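Local coordinates for Xaa-Pro Dipeptidase (Alteromonas macleodii, PDB 2QS8), which probably acts as a metal-dependent carboxypeptidase or dipeptidase of the amidohydrolase superfamily, here holding magnesium and a bound methionine, at residues E75-S78 against A82-K85; V321-G326 against V342-N347; K353-A358 against E392-L397. All coordinates share one frame; numbering follows the deposited sequence.

Interaction 1 of 3, residues E75-S78 against A82-K85; sequences EYQS and APIK
The side chain of Gln77 reaches across toward Ala82 and Pro83, and its amide oxygen meets the proline ring at one corner. Gln77 OE1 lies 3.2 Å from Pro83 CD, with the other ring atoms farther off, and the two side chains cross at about a right angle. Because CD is bonded to the ring nitrogen, its hydrogens are mildly polarised, which probably makes this a favourable approach for a carbonyl oxygen. The reach depends on the run of the chain: Gln77 CG stands opposite its own carbonyl carbon (chi1 -70°), and the chain runs on extended to the amide. Nearer the backbone, Gln77 CB passes the start of the second segment, 3.9 Å from Ala82 N and 4.3 Å from Ala82 CB.

Both segments belong to one long loop of the amidohydrolase barrel, which leaves strand 69-70, at and just after which the magnesium ligands His69 and His71 form the HxH pair of this superfamily, and runs on to helix 88-104. The loop turns back on itself here through a backbone bond from Ala82 N to Ser78 O of 2.7 Å, which closes an alpha-turn. The donor lies almost along the C=O axis, and the N-H...O angle is 155°. Ala82 CB sits beside the same carbonyl, 3.3 Å from Ser78 O. The CB of Ser78 points away from the second segment, and its hydroxyl takes part inside the turn in a hydrogen bond with Gln81 N. Earlier in the first segment, the ring of Tyr76 meets that of Phe294, and Glu75 OE2 is hydrogen-bonded to His334 N.

Interaction 2 of 3, residues V321-G326 against V342-N347; sequences VKIAFG and VYMVEN
Met344, present as selenomethionine, pushes its side chain from the helix into the angle between Ile323 and Phe325, and these three buried residues make up the contact. Its selenium rests 3.8 Å from Phe325 CD1 and slightly farther from CE1, meeting this pair of ring atoms obliquely. In this Met-aromatic contact SE is 4.9 Å from the ring centroid and 68° off the ring normal. A bend at the last torsion (chi3 93°) carries the methyl off in another direction, where Met344 CE packs 3.6 Å from Ile323 CG2. One side chain thus serves two apolar partners, each through a different atom.

Packing gives way to polar contacts toward the end of the helix, where Glu346 is exposed and Asn347 partly so. There Asn347 ND2 donates to Tyr343 O at 2.7 Å, nearly in its own amide plane, adding to a weak bond from Asn347 N.

Residues 321-326, not a regular strand here, lead to the magnesium ligand Asp328 and probably occupy the position of the last barrel strand. Their backbone is hydrogen-bonded to Tyr274 of strand 273-275 and to Met68, while helices 278-287 and 299-319 close over Met344 through Ile278 and Phe313, and Phe341 of helix 339-346 and Phe107 at strand 107-112 pack on the Phe325 ring.

Interaction 3 of 3, residues K353-A358 against E392-L397; sequences KAIQSA and EDISVL
This is a small, buried and wholly apolar contact in which the tip of Ile394 nestles against Ala354 and Ile355 of helix 351-357. It belongs to the region where the helices at the end of the amidohydrolase TIM barrel meet the last part of the chain: Ile394 opens a 3-10 segment that runs on past Leu397, in the connection between strands 383-386 and 400-405, which pair with each other in the mixed sheet. The contact therefore joins a helix following the barrel to the link between two antiparallel strands.

A single methyl does the touching from the second segment. Ile394 CD1 is 4.0 Å from Ala354 CB and equally 4.0 Å from Ile355 CG1, so it spans two successive residues of the helix. Its delivery rests on an outstretched side chain, in which CG1 is placed opposite the backbone N (chi1 -159°) and chi2 is near 165°. That same torsion leaves CG2 between the backbone N and the carbonyl carbon. Ile355 and Ile394 slip past each other in opposite directions, meeting where CD1 of Ile394 reaches CG1 of Ile355. Ile355 also packs on Ile17 and Pro390, whereas Ile394 and Leu397 lie against Phe341 of helix 339-346.

Several hydrogen bonds lie within each segment, and Ile355 O also meets Thr359 OG1. In the 3-10 segment the backbone bonds run from Val396 N to Asp393 O and from Leu397 N to Ile394 O. Toward the end of the helix, Ser357 OG donates to Ala354 O at 2.6 Å. At the surface side of the turn, Ser395 OG donates to Asp393 OD1 over 2.7 Å, approaching from above the carboxylate plane, 36° out of it.

Overall arrangement
Interactions 2 and 3 are buried and neighbouring, their centres 9 Å apart, whereas interaction 1 is a surface contact about 29 and 32 Å from their centres and touches neither. Interaction 1 owes its shape to a backbone hydrogen bond and an amide within one loop beyond the metal-binding HxH; interaction 2 adds a Met-aromatic contact to apolar packing, while interaction 3 is apolar packing alone. Interactions 2 and 3 are tied directly: Phe325 N lies 2.8 Å from Ser357 O, a probable hydrogen bond, and Phe325 CB packs on Ala358 CB. Helices 339-346 and 351-357, successive in the chain, thus connect residues 321-326 to the 3-10 segment starting at Ile394, where Val342 also meets Ser395.

Interaction 1 of 3, residues E75-S78 against A82-K85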
# COMPACT_ATOMS: atom_id res chain seq x y z
N GLU A 75 -24.57 -25.59 4.81
CA GLU A 75 -24.49 -27.05 4.87
C GLU A 75 -24.13 -27.47 3.46
O GLU A 75 -24.91 -27.26 2.53
CB GLU A 75 -25.82 -27.69 5.25
CG GLU A 75 -26.25 -27.38 6.67
CD GLU A 75 -27.34 -28.31 7.16
OE1 GLU A 75 -28.31 -28.53 6.41
OE2 GLU A 75 -27.21 -28.81 8.30
N TYR A 76 -22.95 -28.04 3.29
CA TYR A 76 -22.49 -28.43 1.96
C TYR A 76 -23.44 -29.37 1.21
O TYR A 76 -23.81 -30.42 1.72
CB TYR A 76 -21.10 -29.09 2.02
CG TYR A 76 -20.39 -28.99 0.71
CD1 TYR A 76 -19.79 -27.79 0.32
CD2 TYR A 76 -20.41 -30.04 -0.21
CE1 TYR A 76 -19.25 -27.63 -0.95
CE2 TYR A 76 -19.88 -29.89 -1.49
CZ TYR A 76 -19.30 -28.67 -1.85
OH TYR A 76 -18.81 -28.49 -3.13
N GLN A 77 -23.82 -28.96 0.01
CA GLN A 77 -24.71 -29.76 -0.83
C GLN A 77 -24.01 -30.04 -2.15
O GLN A 77 -23.20 -29.24 -2.62
CB GLN A 77 -26.01 -29.00 -1.10
CG GLN A 77 -26.93 -28.85 0.10
CD GLN A 77 -28.17 -28.05 -0.21
OE1 GLN A 77 -28.10 -26.86 -0.51
NE2 GLN A 77 -29.33 -28.70 -0.13
N SER A 78 -24.33 -31.18 -2.75
CA SER A 78 -23.77 -31.57 -4.03
C SER A 78 -24.14 -30.53 -5.10
O SER A 78 -25.04 -29.70 -4.89
CB SER A 78 -24.34 -32.92 -4.46
OG SER A 78 -25.74 -32.82 -4.67
N ALA A 82 -27.33 -28.20 -4.65
CA ALA A 82 -27.05 -26.81 -4.30
C ALA A 82 -27.92 -25.77 -4.98
O ALA A 82 -28.14 -25.83 -6.18
CB ALA A 82 -25.58 -26.50 -4.58
N PRO A 83 -28.42 -24.78 -4.21
CA PRO A 83 -29.26 -23.74 -4.81
C PRO A 83 -28.39 -22.87 -5.73
O PRO A 83 -27.17 -22.85 -5.59
CB PRO A 83 -29.80 -22.97 -3.60
CG PRO A 83 -28.71 -23.15 -2.57
CD PRO A 83 -28.31 -24.60 -2.75
N ILE A 84 -29.03 -22.18 -6.67
CA ILE A 84 -28.30 -21.33 -7.61
C ILE A 84 -27.59 -20.17 -6.92
O ILE A 84 -26.51 -19.77 -7.33
CB ILE A 84 -29.24 -20.77 -8.69
CG1 ILE A 84 -29.97 -21.93 -9.38
CG2 ILE A 84 -28.43 -19.98 -9.72
CD1 ILE A 84 -29.04 -22.94 -10.03
N LYS A 85 -28.21 -19.63 -5.87
CA LYS A 85 -27.63 -18.53 -5.13
C LYS A 85 -28.15 -18.59 -3.70
O LYS A 85 -29.19 -19.20 -3.44
CB LYS A 85 -28.05 -17.19 -5.76
CG LYS A 85 -29.55 -16.93 -5.68
CD LYS A 85 -29.91 -15.59 -6.31
CE LYS A 85 -31.41 -15.32 -6.23
NZ LYS A 85 -31.87 -15.20 -4.82

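Interaction 2 of 3, residues V321-G326 against V342-N347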
# COMPACT_ATOMS: atom_id res chain seq x y z
N VAL A 321 -0.03 -33.63 21.84
CA VAL A 321 -0.47 -32.33 21.36
C VAL A 321 -1.82 -31.98 22.01
O VAL A 321 -2.70 -32.83 22.09
CB VAL A 321 -0.64 -32.33 19.82
CG1 VAL A 321 -1.27 -31.03 19.36
CG2 VAL A 321 0.69 -32.55 19.15
N LYS A 322 -1.97 -30.74 22.46
CA LYS A 322 -3.22 -30.33 23.08
C LYS A 322 -4.34 -30.42 22.04
O LYS A 322 -4.17 -30.04 20.88
CB LYS A 322 -3.11 -28.91 23.62
CG LYS A 322 -2.04 -28.77 24.69
CD LYS A 322 -1.65 -27.32 24.89
CE LYS A 322 -2.69 -26.58 25.68
NZ LYS A 322 -2.68 -27.06 27.08
N ILE A 323 -5.50 -30.93 22.47
CA ILE A 323 -6.63 -31.12 21.59
C ILE A 323 -7.94 -30.58 22.15
O ILE A 323 -8.27 -30.82 23.31
CB ILE A 323 -6.80 -32.62 21.25
CG1 ILE A 323 -5.64 -33.08 20.36
CG2 ILE A 323 -8.15 -32.87 20.60
CD1 ILE A 323 -5.64 -34.57 20.04
N ALA A 324 -8.67 -29.85 21.31
CA ALA A 324 -9.96 -29.30 21.68
C ALA A 324 -10.98 -29.75 20.63
O ALA A 324 -10.67 -29.79 19.43
CB ALA A 324 -9.90 -27.78 21.74
N PHE A 325 -12.18 -30.09 21.08
CA PHE A 325 -13.27 -30.57 20.23
C PHE A 325 -13.71 -29.59 19.11
O PHE A 325 -14.05 -28.44 19.38
CB PHE A 325 -14.47 -30.90 21.11
CG PHE A 325 -15.55 -31.67 20.40
CD1 PHE A 325 -15.54 -33.06 20.40
CD2 PHE A 325 -16.58 -31.01 19.76
CE1 PHE A 325 -16.55 -33.77 19.79
CE2 PHE A 325 -17.59 -31.71 19.14
CZ PHE A 325 -17.58 -33.10 19.16
N GLY A 326 -13.72 -30.09 17.88
CA GLY A 326 -14.13 -29.30 16.73
C GLY A 326 -14.54 -30.19 15.56
O GLY A 326 -13.79 -31.09 15.18
N VAL A 342 -17.29 -40.26 18.62
CA VAL A 342 -17.08 -41.64 18.20
C VAL A 342 -15.82 -41.78 17.35
O VAL A 342 -15.11 -42.78 17.45
CB VAL A 342 -18.29 -42.16 17.41
CG1 VAL A 342 -18.12 -43.65 17.12
CG2 VAL A 342 -19.57 -41.87 18.18
N TYR A 343 -15.54 -40.77 16.53
CA TYR A 343 -14.36 -40.79 15.68
C TYR A 343 -13.09 -40.63 16.50
O TYR A 343 -12.09 -41.28 16.23
CB TYR A 343 -14.44 -39.68 14.61
CG TYR A 343 -15.33 -40.01 13.43
CD1 TYR A 343 -15.05 -41.10 12.61
CD2 TYR A 343 -16.41 -39.19 13.10
CE1 TYR A 343 -15.82 -41.37 11.49
CE2 TYR A 343 -17.20 -39.46 11.97
CZ TYR A 343 -16.89 -40.55 11.18
OH TYR A 343 -17.63 -40.81 10.05
N MSE A 344 -13.14 -39.77 17.51
CA MSE A 344 -11.99 -39.53 18.36
C MSE A 344 -11.62 -40.78 19.13
O MSE A 344 -10.44 -41.08 19.31
CB MSE A 344 -12.29 -38.39 19.31
CG MSE A 344 -12.49 -37.10 18.58
SE MSE A 344 -12.89 -35.68 19.83
CE MSE A 344 -11.10 -34.96 20.17
N VAL A 345 -12.64 -41.51 19.57
CA VAL A 345 -12.42 -42.73 20.31
C VAL A 345 -11.82 -43.82 19.42
O VAL A 345 -10.81 -44.42 19.77
CB VAL A 345 -13.74 -43.26 20.94
CG1 VAL A 345 -13.48 -44.58 21.65
CG2 VAL A 345 -14.30 -42.23 21.93
N GLU A 346 -12.45 -44.08 18.28
CA GLU A 346 -11.97 -45.12 17.38
C GLU A 346 -10.54 -44.88 16.92
O GLU A 346 -9.87 -45.81 16.47
CB GLU A 346 -12.88 -45.22 16.15
CG GLU A 346 -14.34 -45.40 16.50
CD GLU A 346 -15.15 -45.99 15.35
OE1 GLU A 346 -14.93 -45.57 14.19
OE2 GLU A 346 -16.01 -46.85 15.63
N ASN A 347 -10.06 -43.65 17.06
CA ASN A 347 -8.70 -43.35 16.65
C ASN A 347 -7.69 -43.20 17.78
O ASN A 347 -6.66 -42.54 17.62
CB ASN A 347 -8.70 -42.12 15.74
CG ASN A 347 -9.27 -42.43 14.36
OD1 ASN A 347 -8.61 -43.05 13.53
ND2 ASN A 347 -10.51 -42.02 14.12

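Interaction 3 of 3, residues K353-A358 against E392-L397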
# COMPACT_ATOMS: atom_id res chain seq x y z
N LYS A 353 -11.38 -38.67 28.00
CA LYS A 353 -10.50 -37.63 27.49
C LYS A 353 -11.20 -36.87 26.37
O LYS A 353 -11.00 -35.67 26.22
CB LYS A 353 -9.20 -38.24 26.98
CG LYS A 353 -7.96 -37.70 27.69
CD LYS A 353 -8.01 -37.92 29.21
CE LYS A 353 -6.73 -37.43 29.88
NZ LYS A 353 -6.80 -37.53 31.37
N ALA A 354 -12.02 -37.59 25.62
CA ALA A 354 -12.76 -36.98 24.53
C ALA A 354 -13.78 -36.00 25.08
O ALA A 354 -13.90 -34.88 24.58
CB ALA A 354 -13.46 -38.06 23.70
N ILE A 355 -14.51 -36.39 26.12
CA ILE A 355 -15.50 -35.50 26.72
C ILE A 355 -14.83 -34.28 27.34
O ILE A 355 -15.38 -33.18 27.32
CB ILE A 355 -16.33 -36.22 27.79
CG1 ILE A 355 -17.09 -37.38 27.15
CG2 ILE A 355 -17.30 -35.25 28.42
CD1 ILE A 355 -17.83 -38.25 28.12
N GLN A 356 -13.63 -34.47 27.90
CA GLN A 356 -12.92 -33.36 28.51
C GLN A 356 -12.43 -32.38 27.45
O GLN A 356 -12.25 -31.20 27.72
CB GLN A 356 -11.75 -33.87 29.37
CG GLN A 356 -12.21 -34.79 30.50
CD GLN A 356 -11.11 -35.16 31.48
OE1 GLN A 356 -10.01 -35.50 31.08
NE2 GLN A 356 -11.43 -35.10 32.76
N SER A 357 -12.24 -32.88 26.23
CA SER A 357 -11.77 -32.03 25.15
C SER A 357 -12.90 -31.14 24.62
O SER A 357 -12.64 -30.19 23.89
CB SER A 357 -11.22 -32.87 24.00
OG SER A 357 -12.27 -33.36 23.18
N ALA A 358 -14.14 -31.44 24.98
CA ALA A 358 -15.28 -30.66 24.53
C ALA A 358 -15.88 -29.87 25.69
O ALA A 358 -16.94 -29.25 25.55
CB ALA A 358 -16.33 -31.56 23.93
N GLU A 392 -18.79 -45.73 28.36
CA GLU A 392 -18.84 -47.09 27.83
C GLU A 392 -19.23 -47.13 26.35
O GLU A 392 -18.89 -48.07 25.63
CB GLU A 392 -19.81 -47.95 28.63
CG GLU A 392 -19.56 -47.95 30.13
CD GLU A 392 -20.37 -49.01 30.87
OE1 GLU A 392 -21.57 -49.17 30.55
OE2 GLU A 392 -19.81 -49.68 31.76
N ASP A 393 -19.94 -46.11 25.91
CA ASP A 393 -20.38 -46.01 24.52
C ASP A 393 -20.74 -44.55 24.29
O ASP A 393 -21.90 -44.15 24.41
CB ASP A 393 -21.59 -46.92 24.29
CG ASP A 393 -22.13 -46.84 22.87
OD1 ASP A 393 -21.37 -46.44 21.96
OD2 ASP A 393 -23.32 -47.18 22.67
N ILE A 394 -19.72 -43.76 23.96
CA ILE A 394 -19.86 -42.33 23.74
C ILE A 394 -20.87 -41.96 22.66
O ILE A 394 -21.33 -40.82 22.61
CB ILE A 394 -18.48 -41.70 23.43
CG1 ILE A 394 -18.53 -40.20 23.72
CG2 ILE A 394 -18.10 -41.95 21.98
CD1 ILE A 394 -17.15 -39.57 23.80
N SER A 395 -21.22 -42.92 21.80
CA SER A 395 -22.19 -42.64 20.74
C SER A 395 -23.57 -42.40 21.35
O SER A 395 -24.50 -41.97 20.67
CB SER A 395 -22.26 -43.79 19.74
OG SER A 395 -22.90 -44.93 20.28
N VAL A 396 -23.70 -42.68 22.64
CA VAL A 396 -24.98 -42.47 23.32
C VAL A 396 -25.25 -40.97 23.37
O VAL A 396 -26.39 -40.54 23.58
CB VAL A 396 -24.95 -43.07 24.76
CG1 VAL A 396 -24.07 -42.24 25.67
CG2 VAL A 396 -26.36 -43.14 25.31
N LEU A 397 -24.20 -40.18 23.17
CA LEU A 397 -24.34 -38.72 23.21
C LEU A 397 -25.21 -38.18 22.08
O LEU A 397 -25.48 -36.98 22.02
CB LEU A 397 -22.96 -38.06 23.20
CG LEU A 397 -22.22 -38.08 24.54
CD1 LEU A 397 -20.82 -37.54 24.38
CD2 LEU A 397 -22.99 -37.25 25.57